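Local coordinates for single-stranded DNA-binding protein (Thermus thermophilus, PDB 2CWA) that binds single-stranded DNA and probably recruits partner proteins to sites of DNA replication, recombination and repair, at residues Val56-Arg61 / Ile99-Leu104; Leu14-Asp19 / Asp31-Gly36. All coordinates share one frame; numbering follows the deposited sequence.

Contact 1 of 2, residues Val56-Arg61 / Ile99-Leu104; sequences VRLLGR and IRADFL. With NO3 (nitrate ion), chain C.
Arg57 joins the strand at Ile99-Ala101 through both of its backbone polar atoms. Its N donates to Ile99 O at 2.9 Å, and its O accepts from Ala101 N, also at 2.9 Å, with that donor well above the carbonyl plane. One residue thus bonds to the two that flank its partner Arg100, the pattern of a parallel pair. The short strand segments diverge by 38°, and beyond Arg57 a water carries the pairing on: it accepts from Leu59 N (2.9 Å) and donates to Ala101 O (2.8 Å).

On the buried face Val56 meets Ile99 methyl to methyl. Leu58 spreads its two methyls over separate neighbours, CD2 reaching Ala101 CB at 3.5 Å and CD1 reaching Leu104 CB at 3.7 Å; its side chain crosses that of Leu104 at about a right angle. Alanine, ending at CB, suits the place beside Leu58 CD2.

The other face carries Arg57 and Arg100. Arg100, bent at chi2 (75°), lays one guanidinium face over Leu59 CB, while Leu59 CD1 approaches Arg100 NE at 3.4 Å. Asp102 OD1 lies 3.0 Å from Arg100 NH1, well out of the guanidinium plane, so this salt bridge is one of charge alone. Where the helix follows, a nitrate, probably from the crystallisation liquor, accepts from the backbone N of Arg61 and of Gln62. Gly60 has positive phi (47°), a backbone conformation that favours glycine.

The pairing is the parallel closure of an OB-fold barrel, strand 49-59 against strand 96-107. Strand 28-39 continues the sheet beyond 49-59, and strand 75-85 beyond 96-107, where Asp102 and Phe103 form a classic beta bulge facing Glu79. Helix 60-64 adds Ala63 against Leu58.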
# COMPACT_ATOMS: atom_id res chain seq x y z
N VAL A 56 -8.86 0.89 -0.92
CA VAL A 56 -8.64 2.19 -0.30
C VAL A 56 -9.96 2.69 0.27
O VAL A 56 -11.01 2.46 -0.31
CB VAL A 56 -8.13 3.22 -1.33
CG1 VAL A 56 -7.90 4.54 -0.66
CG2 VAL A 56 -6.84 2.72 -1.97
N ARG A 57 -9.89 3.38 1.41
CA ARG A 57 -11.10 3.90 2.03
C ARG A 57 -11.13 5.41 2.17
O ARG A 57 -10.25 6.01 2.79
CB ARG A 57 -11.28 3.28 3.42
CG ARG A 57 -12.40 3.92 4.24
CD ARG A 57 -12.72 3.08 5.46
NE ARG A 57 -13.36 1.82 5.10
CZ ARG A 57 -13.77 0.91 5.97
NH1 ARG A 57 -13.60 1.10 7.27
NH2 ARG A 57 -14.36 -0.20 5.54
N LEU A 58 -12.14 6.02 1.56
CA LEU A 58 -12.35 7.46 1.63
C LEU A 58 -13.44 7.67 2.69
O LEU A 58 -14.33 6.84 2.82
CB LEU A 58 -12.86 8.00 0.30
CG LEU A 58 -11.86 8.52 -0.73
CD1 LEU A 58 -12.61 8.95 -1.98
CD2 LEU A 58 -11.07 9.69 -0.16
N LEU A 59 -13.37 8.78 3.42
CA LEU A 59 -14.37 9.07 4.45
C LEU A 59 -14.94 10.49 4.33
O LEU A 59 -14.41 11.32 3.59
CB LEU A 59 -13.78 8.93 5.86
CG LEU A 59 -13.20 7.61 6.35
CD1 LEU A 59 -12.67 7.80 7.77
CD2 LEU A 59 -14.26 6.52 6.32
N GLY A 60 -16.02 10.73 5.06
CA GLY A 60 -16.64 12.05 5.10
C GLY A 60 -16.89 12.80 3.81
O GLY A 60 -17.37 12.23 2.82
N ARG A 61 -16.58 14.09 3.82
CA ARG A 61 -16.82 14.93 2.66
C ARG A 61 -16.08 14.51 1.40
O ARG A 61 -16.59 14.67 0.30
CB ARG A 61 -16.52 16.40 2.99
CG ARG A 61 -15.10 16.67 3.44
CD ARG A 61 -14.85 18.17 3.62
NE ARG A 61 -13.46 18.45 3.98
CZ ARG A 61 -12.42 18.18 3.19
NH1 ARG A 61 -12.60 17.63 2.00
NH2 ARG A 61 -11.19 18.45 3.61
N ILE A 99 -5.41 1.13 3.87
CA ILE A 99 -5.01 2.29 3.10
C ILE A 99 -6.13 3.32 3.16
O ILE A 99 -7.20 3.14 2.57
CB ILE A 99 -4.74 1.93 1.63
CG1 ILE A 99 -3.63 0.88 1.55
CG2 ILE A 99 -4.34 3.18 0.85
CD1 ILE A 99 -3.51 0.25 0.18
N ARG A 100 -5.87 4.40 3.87
CA ARG A 100 -6.84 5.47 4.02
C ARG A 100 -6.58 6.55 2.98
O ARG A 100 -5.49 7.13 2.93
CB ARG A 100 -6.71 6.07 5.42
CG ARG A 100 -7.47 7.36 5.65
CD ARG A 100 -8.97 7.13 5.80
NE ARG A 100 -9.62 8.29 6.41
CZ ARG A 100 -9.67 9.49 5.86
NH1 ARG A 100 -9.11 9.71 4.68
NH2 ARG A 100 -10.26 10.49 6.49
N ALA A 101 -7.57 6.82 2.14
CA ALA A 101 -7.43 7.86 1.13
C ALA A 101 -7.90 9.18 1.72
O ALA A 101 -9.04 9.29 2.17
CB ALA A 101 -8.27 7.53 -0.08
N ASP A 102 -7.04 10.19 1.73
CA ASP A 102 -7.45 11.49 2.25
C ASP A 102 -8.12 12.26 1.12
O ASP A 102 -9.08 13.01 1.34
CB ASP A 102 -6.25 12.29 2.79
CG ASP A 102 -5.81 11.81 4.15
OD1 ASP A 102 -6.68 11.43 4.96
OD2 ASP A 102 -4.59 11.81 4.43
N PHE A 103 -7.63 12.05 -0.09
CA PHE A 103 -8.14 12.73 -1.28
C PHE A 103 -8.15 11.79 -2.48
O PHE A 103 -7.31 10.91 -2.60
CB PHE A 103 -7.23 13.90 -1.64
CG PHE A 103 -7.17 14.98 -0.60
CD1 PHE A 103 -8.18 15.93 -0.51
CD2 PHE A 103 -6.09 15.07 0.26
CE1 PHE A 103 -8.11 16.96 0.43
CE2 PHE A 103 -6.00 16.09 1.21
CZ PHE A 103 -7.02 17.03 1.29
N LEU A 104 -9.11 12.00 -3.38
CA LEU A 104 -9.19 11.24 -4.61
C LEU A 104 -9.48 12.24 -5.71
O LEU A 104 -10.26 13.18 -5.52
CB LEU A 104 -10.30 10.18 -4.57
CG LEU A 104 -10.46 9.42 -5.90
CD1 LEU A 104 -10.97 8.01 -5.64
CD2 LEU A 104 -11.39 10.18 -6.84
N NO3 C . -13.18 13.94 5.02
O1 NO3 C . -12.45 13.21 5.65
O2 NO3 C . -14.12 14.50 5.58
O3 NO3 C . -13.00 14.10 3.82
O HOH W 1 -11.16 10.67 3.33

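Contact 2 of 2, residues Leu14-Asp19 / Asp31-Gly36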
# COMPACT_ATOMS: atom_id res chain seq x y z
N LEU A 14 -10.16 1.86 -11.34
CA LEU A 14 -11.08 1.26 -10.38
C LEU A 14 -11.42 -0.13 -10.91
O LEU A 14 -12.01 -0.25 -11.98
CB LEU A 14 -12.35 2.09 -10.24
CG LEU A 14 -12.14 3.48 -9.65
CD1 LEU A 14 -13.48 4.16 -9.47
CD2 LEU A 14 -11.40 3.37 -8.33
N ALA A 15 -11.03 -1.16 -10.17
CA ALA A 15 -11.27 -2.55 -10.57
C ALA A 15 -12.75 -2.87 -10.68
O ALA A 15 -13.16 -3.68 -11.52
CB ALA A 15 -10.60 -3.49 -9.58
N THR A 16 -13.55 -2.24 -9.82
CA THR A 16 -15.00 -2.43 -9.80
C THR A 16 -15.66 -1.13 -9.37
O THR A 16 -15.00 -0.22 -8.88
CB THR A 16 -15.41 -3.51 -8.78
OG1 THR A 16 -14.96 -3.12 -7.48
CG2 THR A 16 -14.81 -4.85 -9.15
N ARG A 17 -16.97 -1.04 -9.57
CA ARG A 17 -17.70 0.14 -9.16
C ARG A 17 -17.56 0.20 -7.64
O ARG A 17 -17.74 -0.80 -6.95
CB ARG A 17 -19.18 0.03 -9.57
CG ARG A 17 -19.95 1.33 -9.49
CD ARG A 17 -21.33 1.21 -10.13
NE ARG A 17 -22.06 2.47 -10.09
CZ ARG A 17 -21.66 3.59 -10.70
NH1 ARG A 17 -20.53 3.59 -11.40
NH2 ARG A 17 -22.38 4.70 -10.59
N PRO A 18 -17.23 1.38 -7.09
CA PRO A 18 -17.05 1.58 -5.65
C PRO A 18 -18.28 1.32 -4.78
O PRO A 18 -19.42 1.51 -5.23
CB PRO A 18 -16.55 3.02 -5.56
CG PRO A 18 -17.26 3.67 -6.69
CD PRO A 18 -17.09 2.66 -7.81
N ASP A 19 -18.04 0.90 -3.54
CA ASP A 19 -19.12 0.61 -2.60
C ASP A 19 -19.27 1.72 -1.56
O ASP A 19 -18.40 1.89 -0.70
CB ASP A 19 -18.84 -0.72 -1.90
CG ASP A 19 -18.66 -1.87 -2.88
OD1 ASP A 19 -19.58 -2.13 -3.69
OD2 ASP A 19 -17.59 -2.52 -2.84
N ASP A 31 -15.44 2.72 -0.09
CA ASP A 31 -14.36 1.78 -0.28
C ASP A 31 -14.17 1.57 -1.78
O ASP A 31 -15.13 1.31 -2.51
CB ASP A 31 -14.66 0.45 0.41
CG ASP A 31 -14.54 0.53 1.91
OD1 ASP A 31 -13.58 1.17 2.40
OD2 ASP A 31 -15.40 -0.05 2.62
N LEU A 32 -12.93 1.71 -2.22
CA LEU A 32 -12.60 1.55 -3.63
C LEU A 32 -11.47 0.55 -3.78
O LEU A 32 -10.70 0.32 -2.85
CB LEU A 32 -12.15 2.90 -4.23
CG LEU A 32 -13.07 4.12 -4.10
CD1 LEU A 32 -12.96 4.69 -2.70
CD2 LEU A 32 -12.66 5.17 -5.11
N THR A 33 -11.37 -0.06 -4.96
CA THR A 33 -10.31 -1.01 -5.22
C THR A 33 -9.56 -0.46 -6.41
O THR A 33 -10.12 -0.33 -7.50
CB THR A 33 -10.86 -2.42 -5.57
OG1 THR A 33 -11.64 -2.91 -4.47
CG2 THR A 33 -9.72 -3.39 -5.83
N LEU A 34 -8.30 -0.09 -6.20
CA LEU A 34 -7.47 0.45 -7.27
C LEU A 34 -6.59 -0.66 -7.78
O LEU A 34 -6.03 -1.42 -6.99
CB LEU A 34 -6.60 1.61 -6.77
CG LEU A 34 -7.25 3.00 -6.76
CD1 LEU A 34 -8.42 3.01 -5.79
CD2 LEU A 34 -6.20 4.06 -6.37
N ALA A 35 -6.47 -0.75 -9.09
CA ALA A 35 -5.67 -1.78 -9.71
C ALA A 35 -4.68 -1.18 -10.70
O ALA A 35 -5.03 -0.29 -11.48
CB ALA A 35 -6.57 -2.79 -10.42
N GLY A 36 -3.46 -1.68 -10.66
CA GLY A 36 -2.43 -1.19 -11.56
C GLY A 36 -1.33 -2.21 -11.73
O GLY A 36 -1.28 -3.22 -11.02
O HOH W 2 -13.84 0.05 -6.45
O HOH W 3 -15.20 -1.32 -4.34
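Asp19 and Asp31 form an antiparallel hydrogen-bonded pair, each backbone N donating to the other's O at 3.1 Å. Asp19 N comes in almost straight on to Asp31 O; Asp31 N is tilted from the carbonyl plane of Asp19. Farther along, Ala15 N donates to Thr33 O at 2.9 Å, beside the non-hydrogen-bonded pair of Leu14 and Leu34.

Between these two sites the first segment leaves the sheet and the register shifts by two residues. The pairing belongs to the hairpin of strands 5-22 and 28-39, the first two strands of the OB fold, and the break is an irregularity in the first of them. Pro18, which has no N-H to offer, suits the point where the chain comes back to the strand just before the Asp19 pair.

Waters bridge the gap. One donates to Thr16 O (2.7 Å) and accepts from Thr33 N (2.9 Å); another donates to both Asp19 OD2 and Asp31 O.

Apolar contacts cover one side. Leu14 CD2 touches Leu32 CD2 and Leu34 CD1, each at 3.9 Å; Leu14 and Leu34 run side by side, whereas Leu32 comes in obliquely. Pro18 CB rests on Leu32 CG. Elsewhere the small Ala15, turned toward the strand, sets its CB against Thr33 CG2.

How the contacts relate
Contacts 1 and 2 share the barrel wall, since strand 28-39 of contact 2 lies next to strand 49-59 of contact 1. Their centres are about 12 Å apart, and Val56 N is probably hydrogen-bonded to Leu32 O. Each is partly buried: Val56, Leu58 and Leu104 in contact 1 and Leu14, Leu32 and Leu34 in contact 2 lie inward, with Leu104 packing on Leu32. Outside, Arg57 and Asp31 form a salt bridge. Contact 1 is a parallel pairing of strands distant in sequence, with arginines on its outer side; contact 2 is a local antiparallel hairpin, interrupted and bridged by two waters, with acidic residues at its more exposed end.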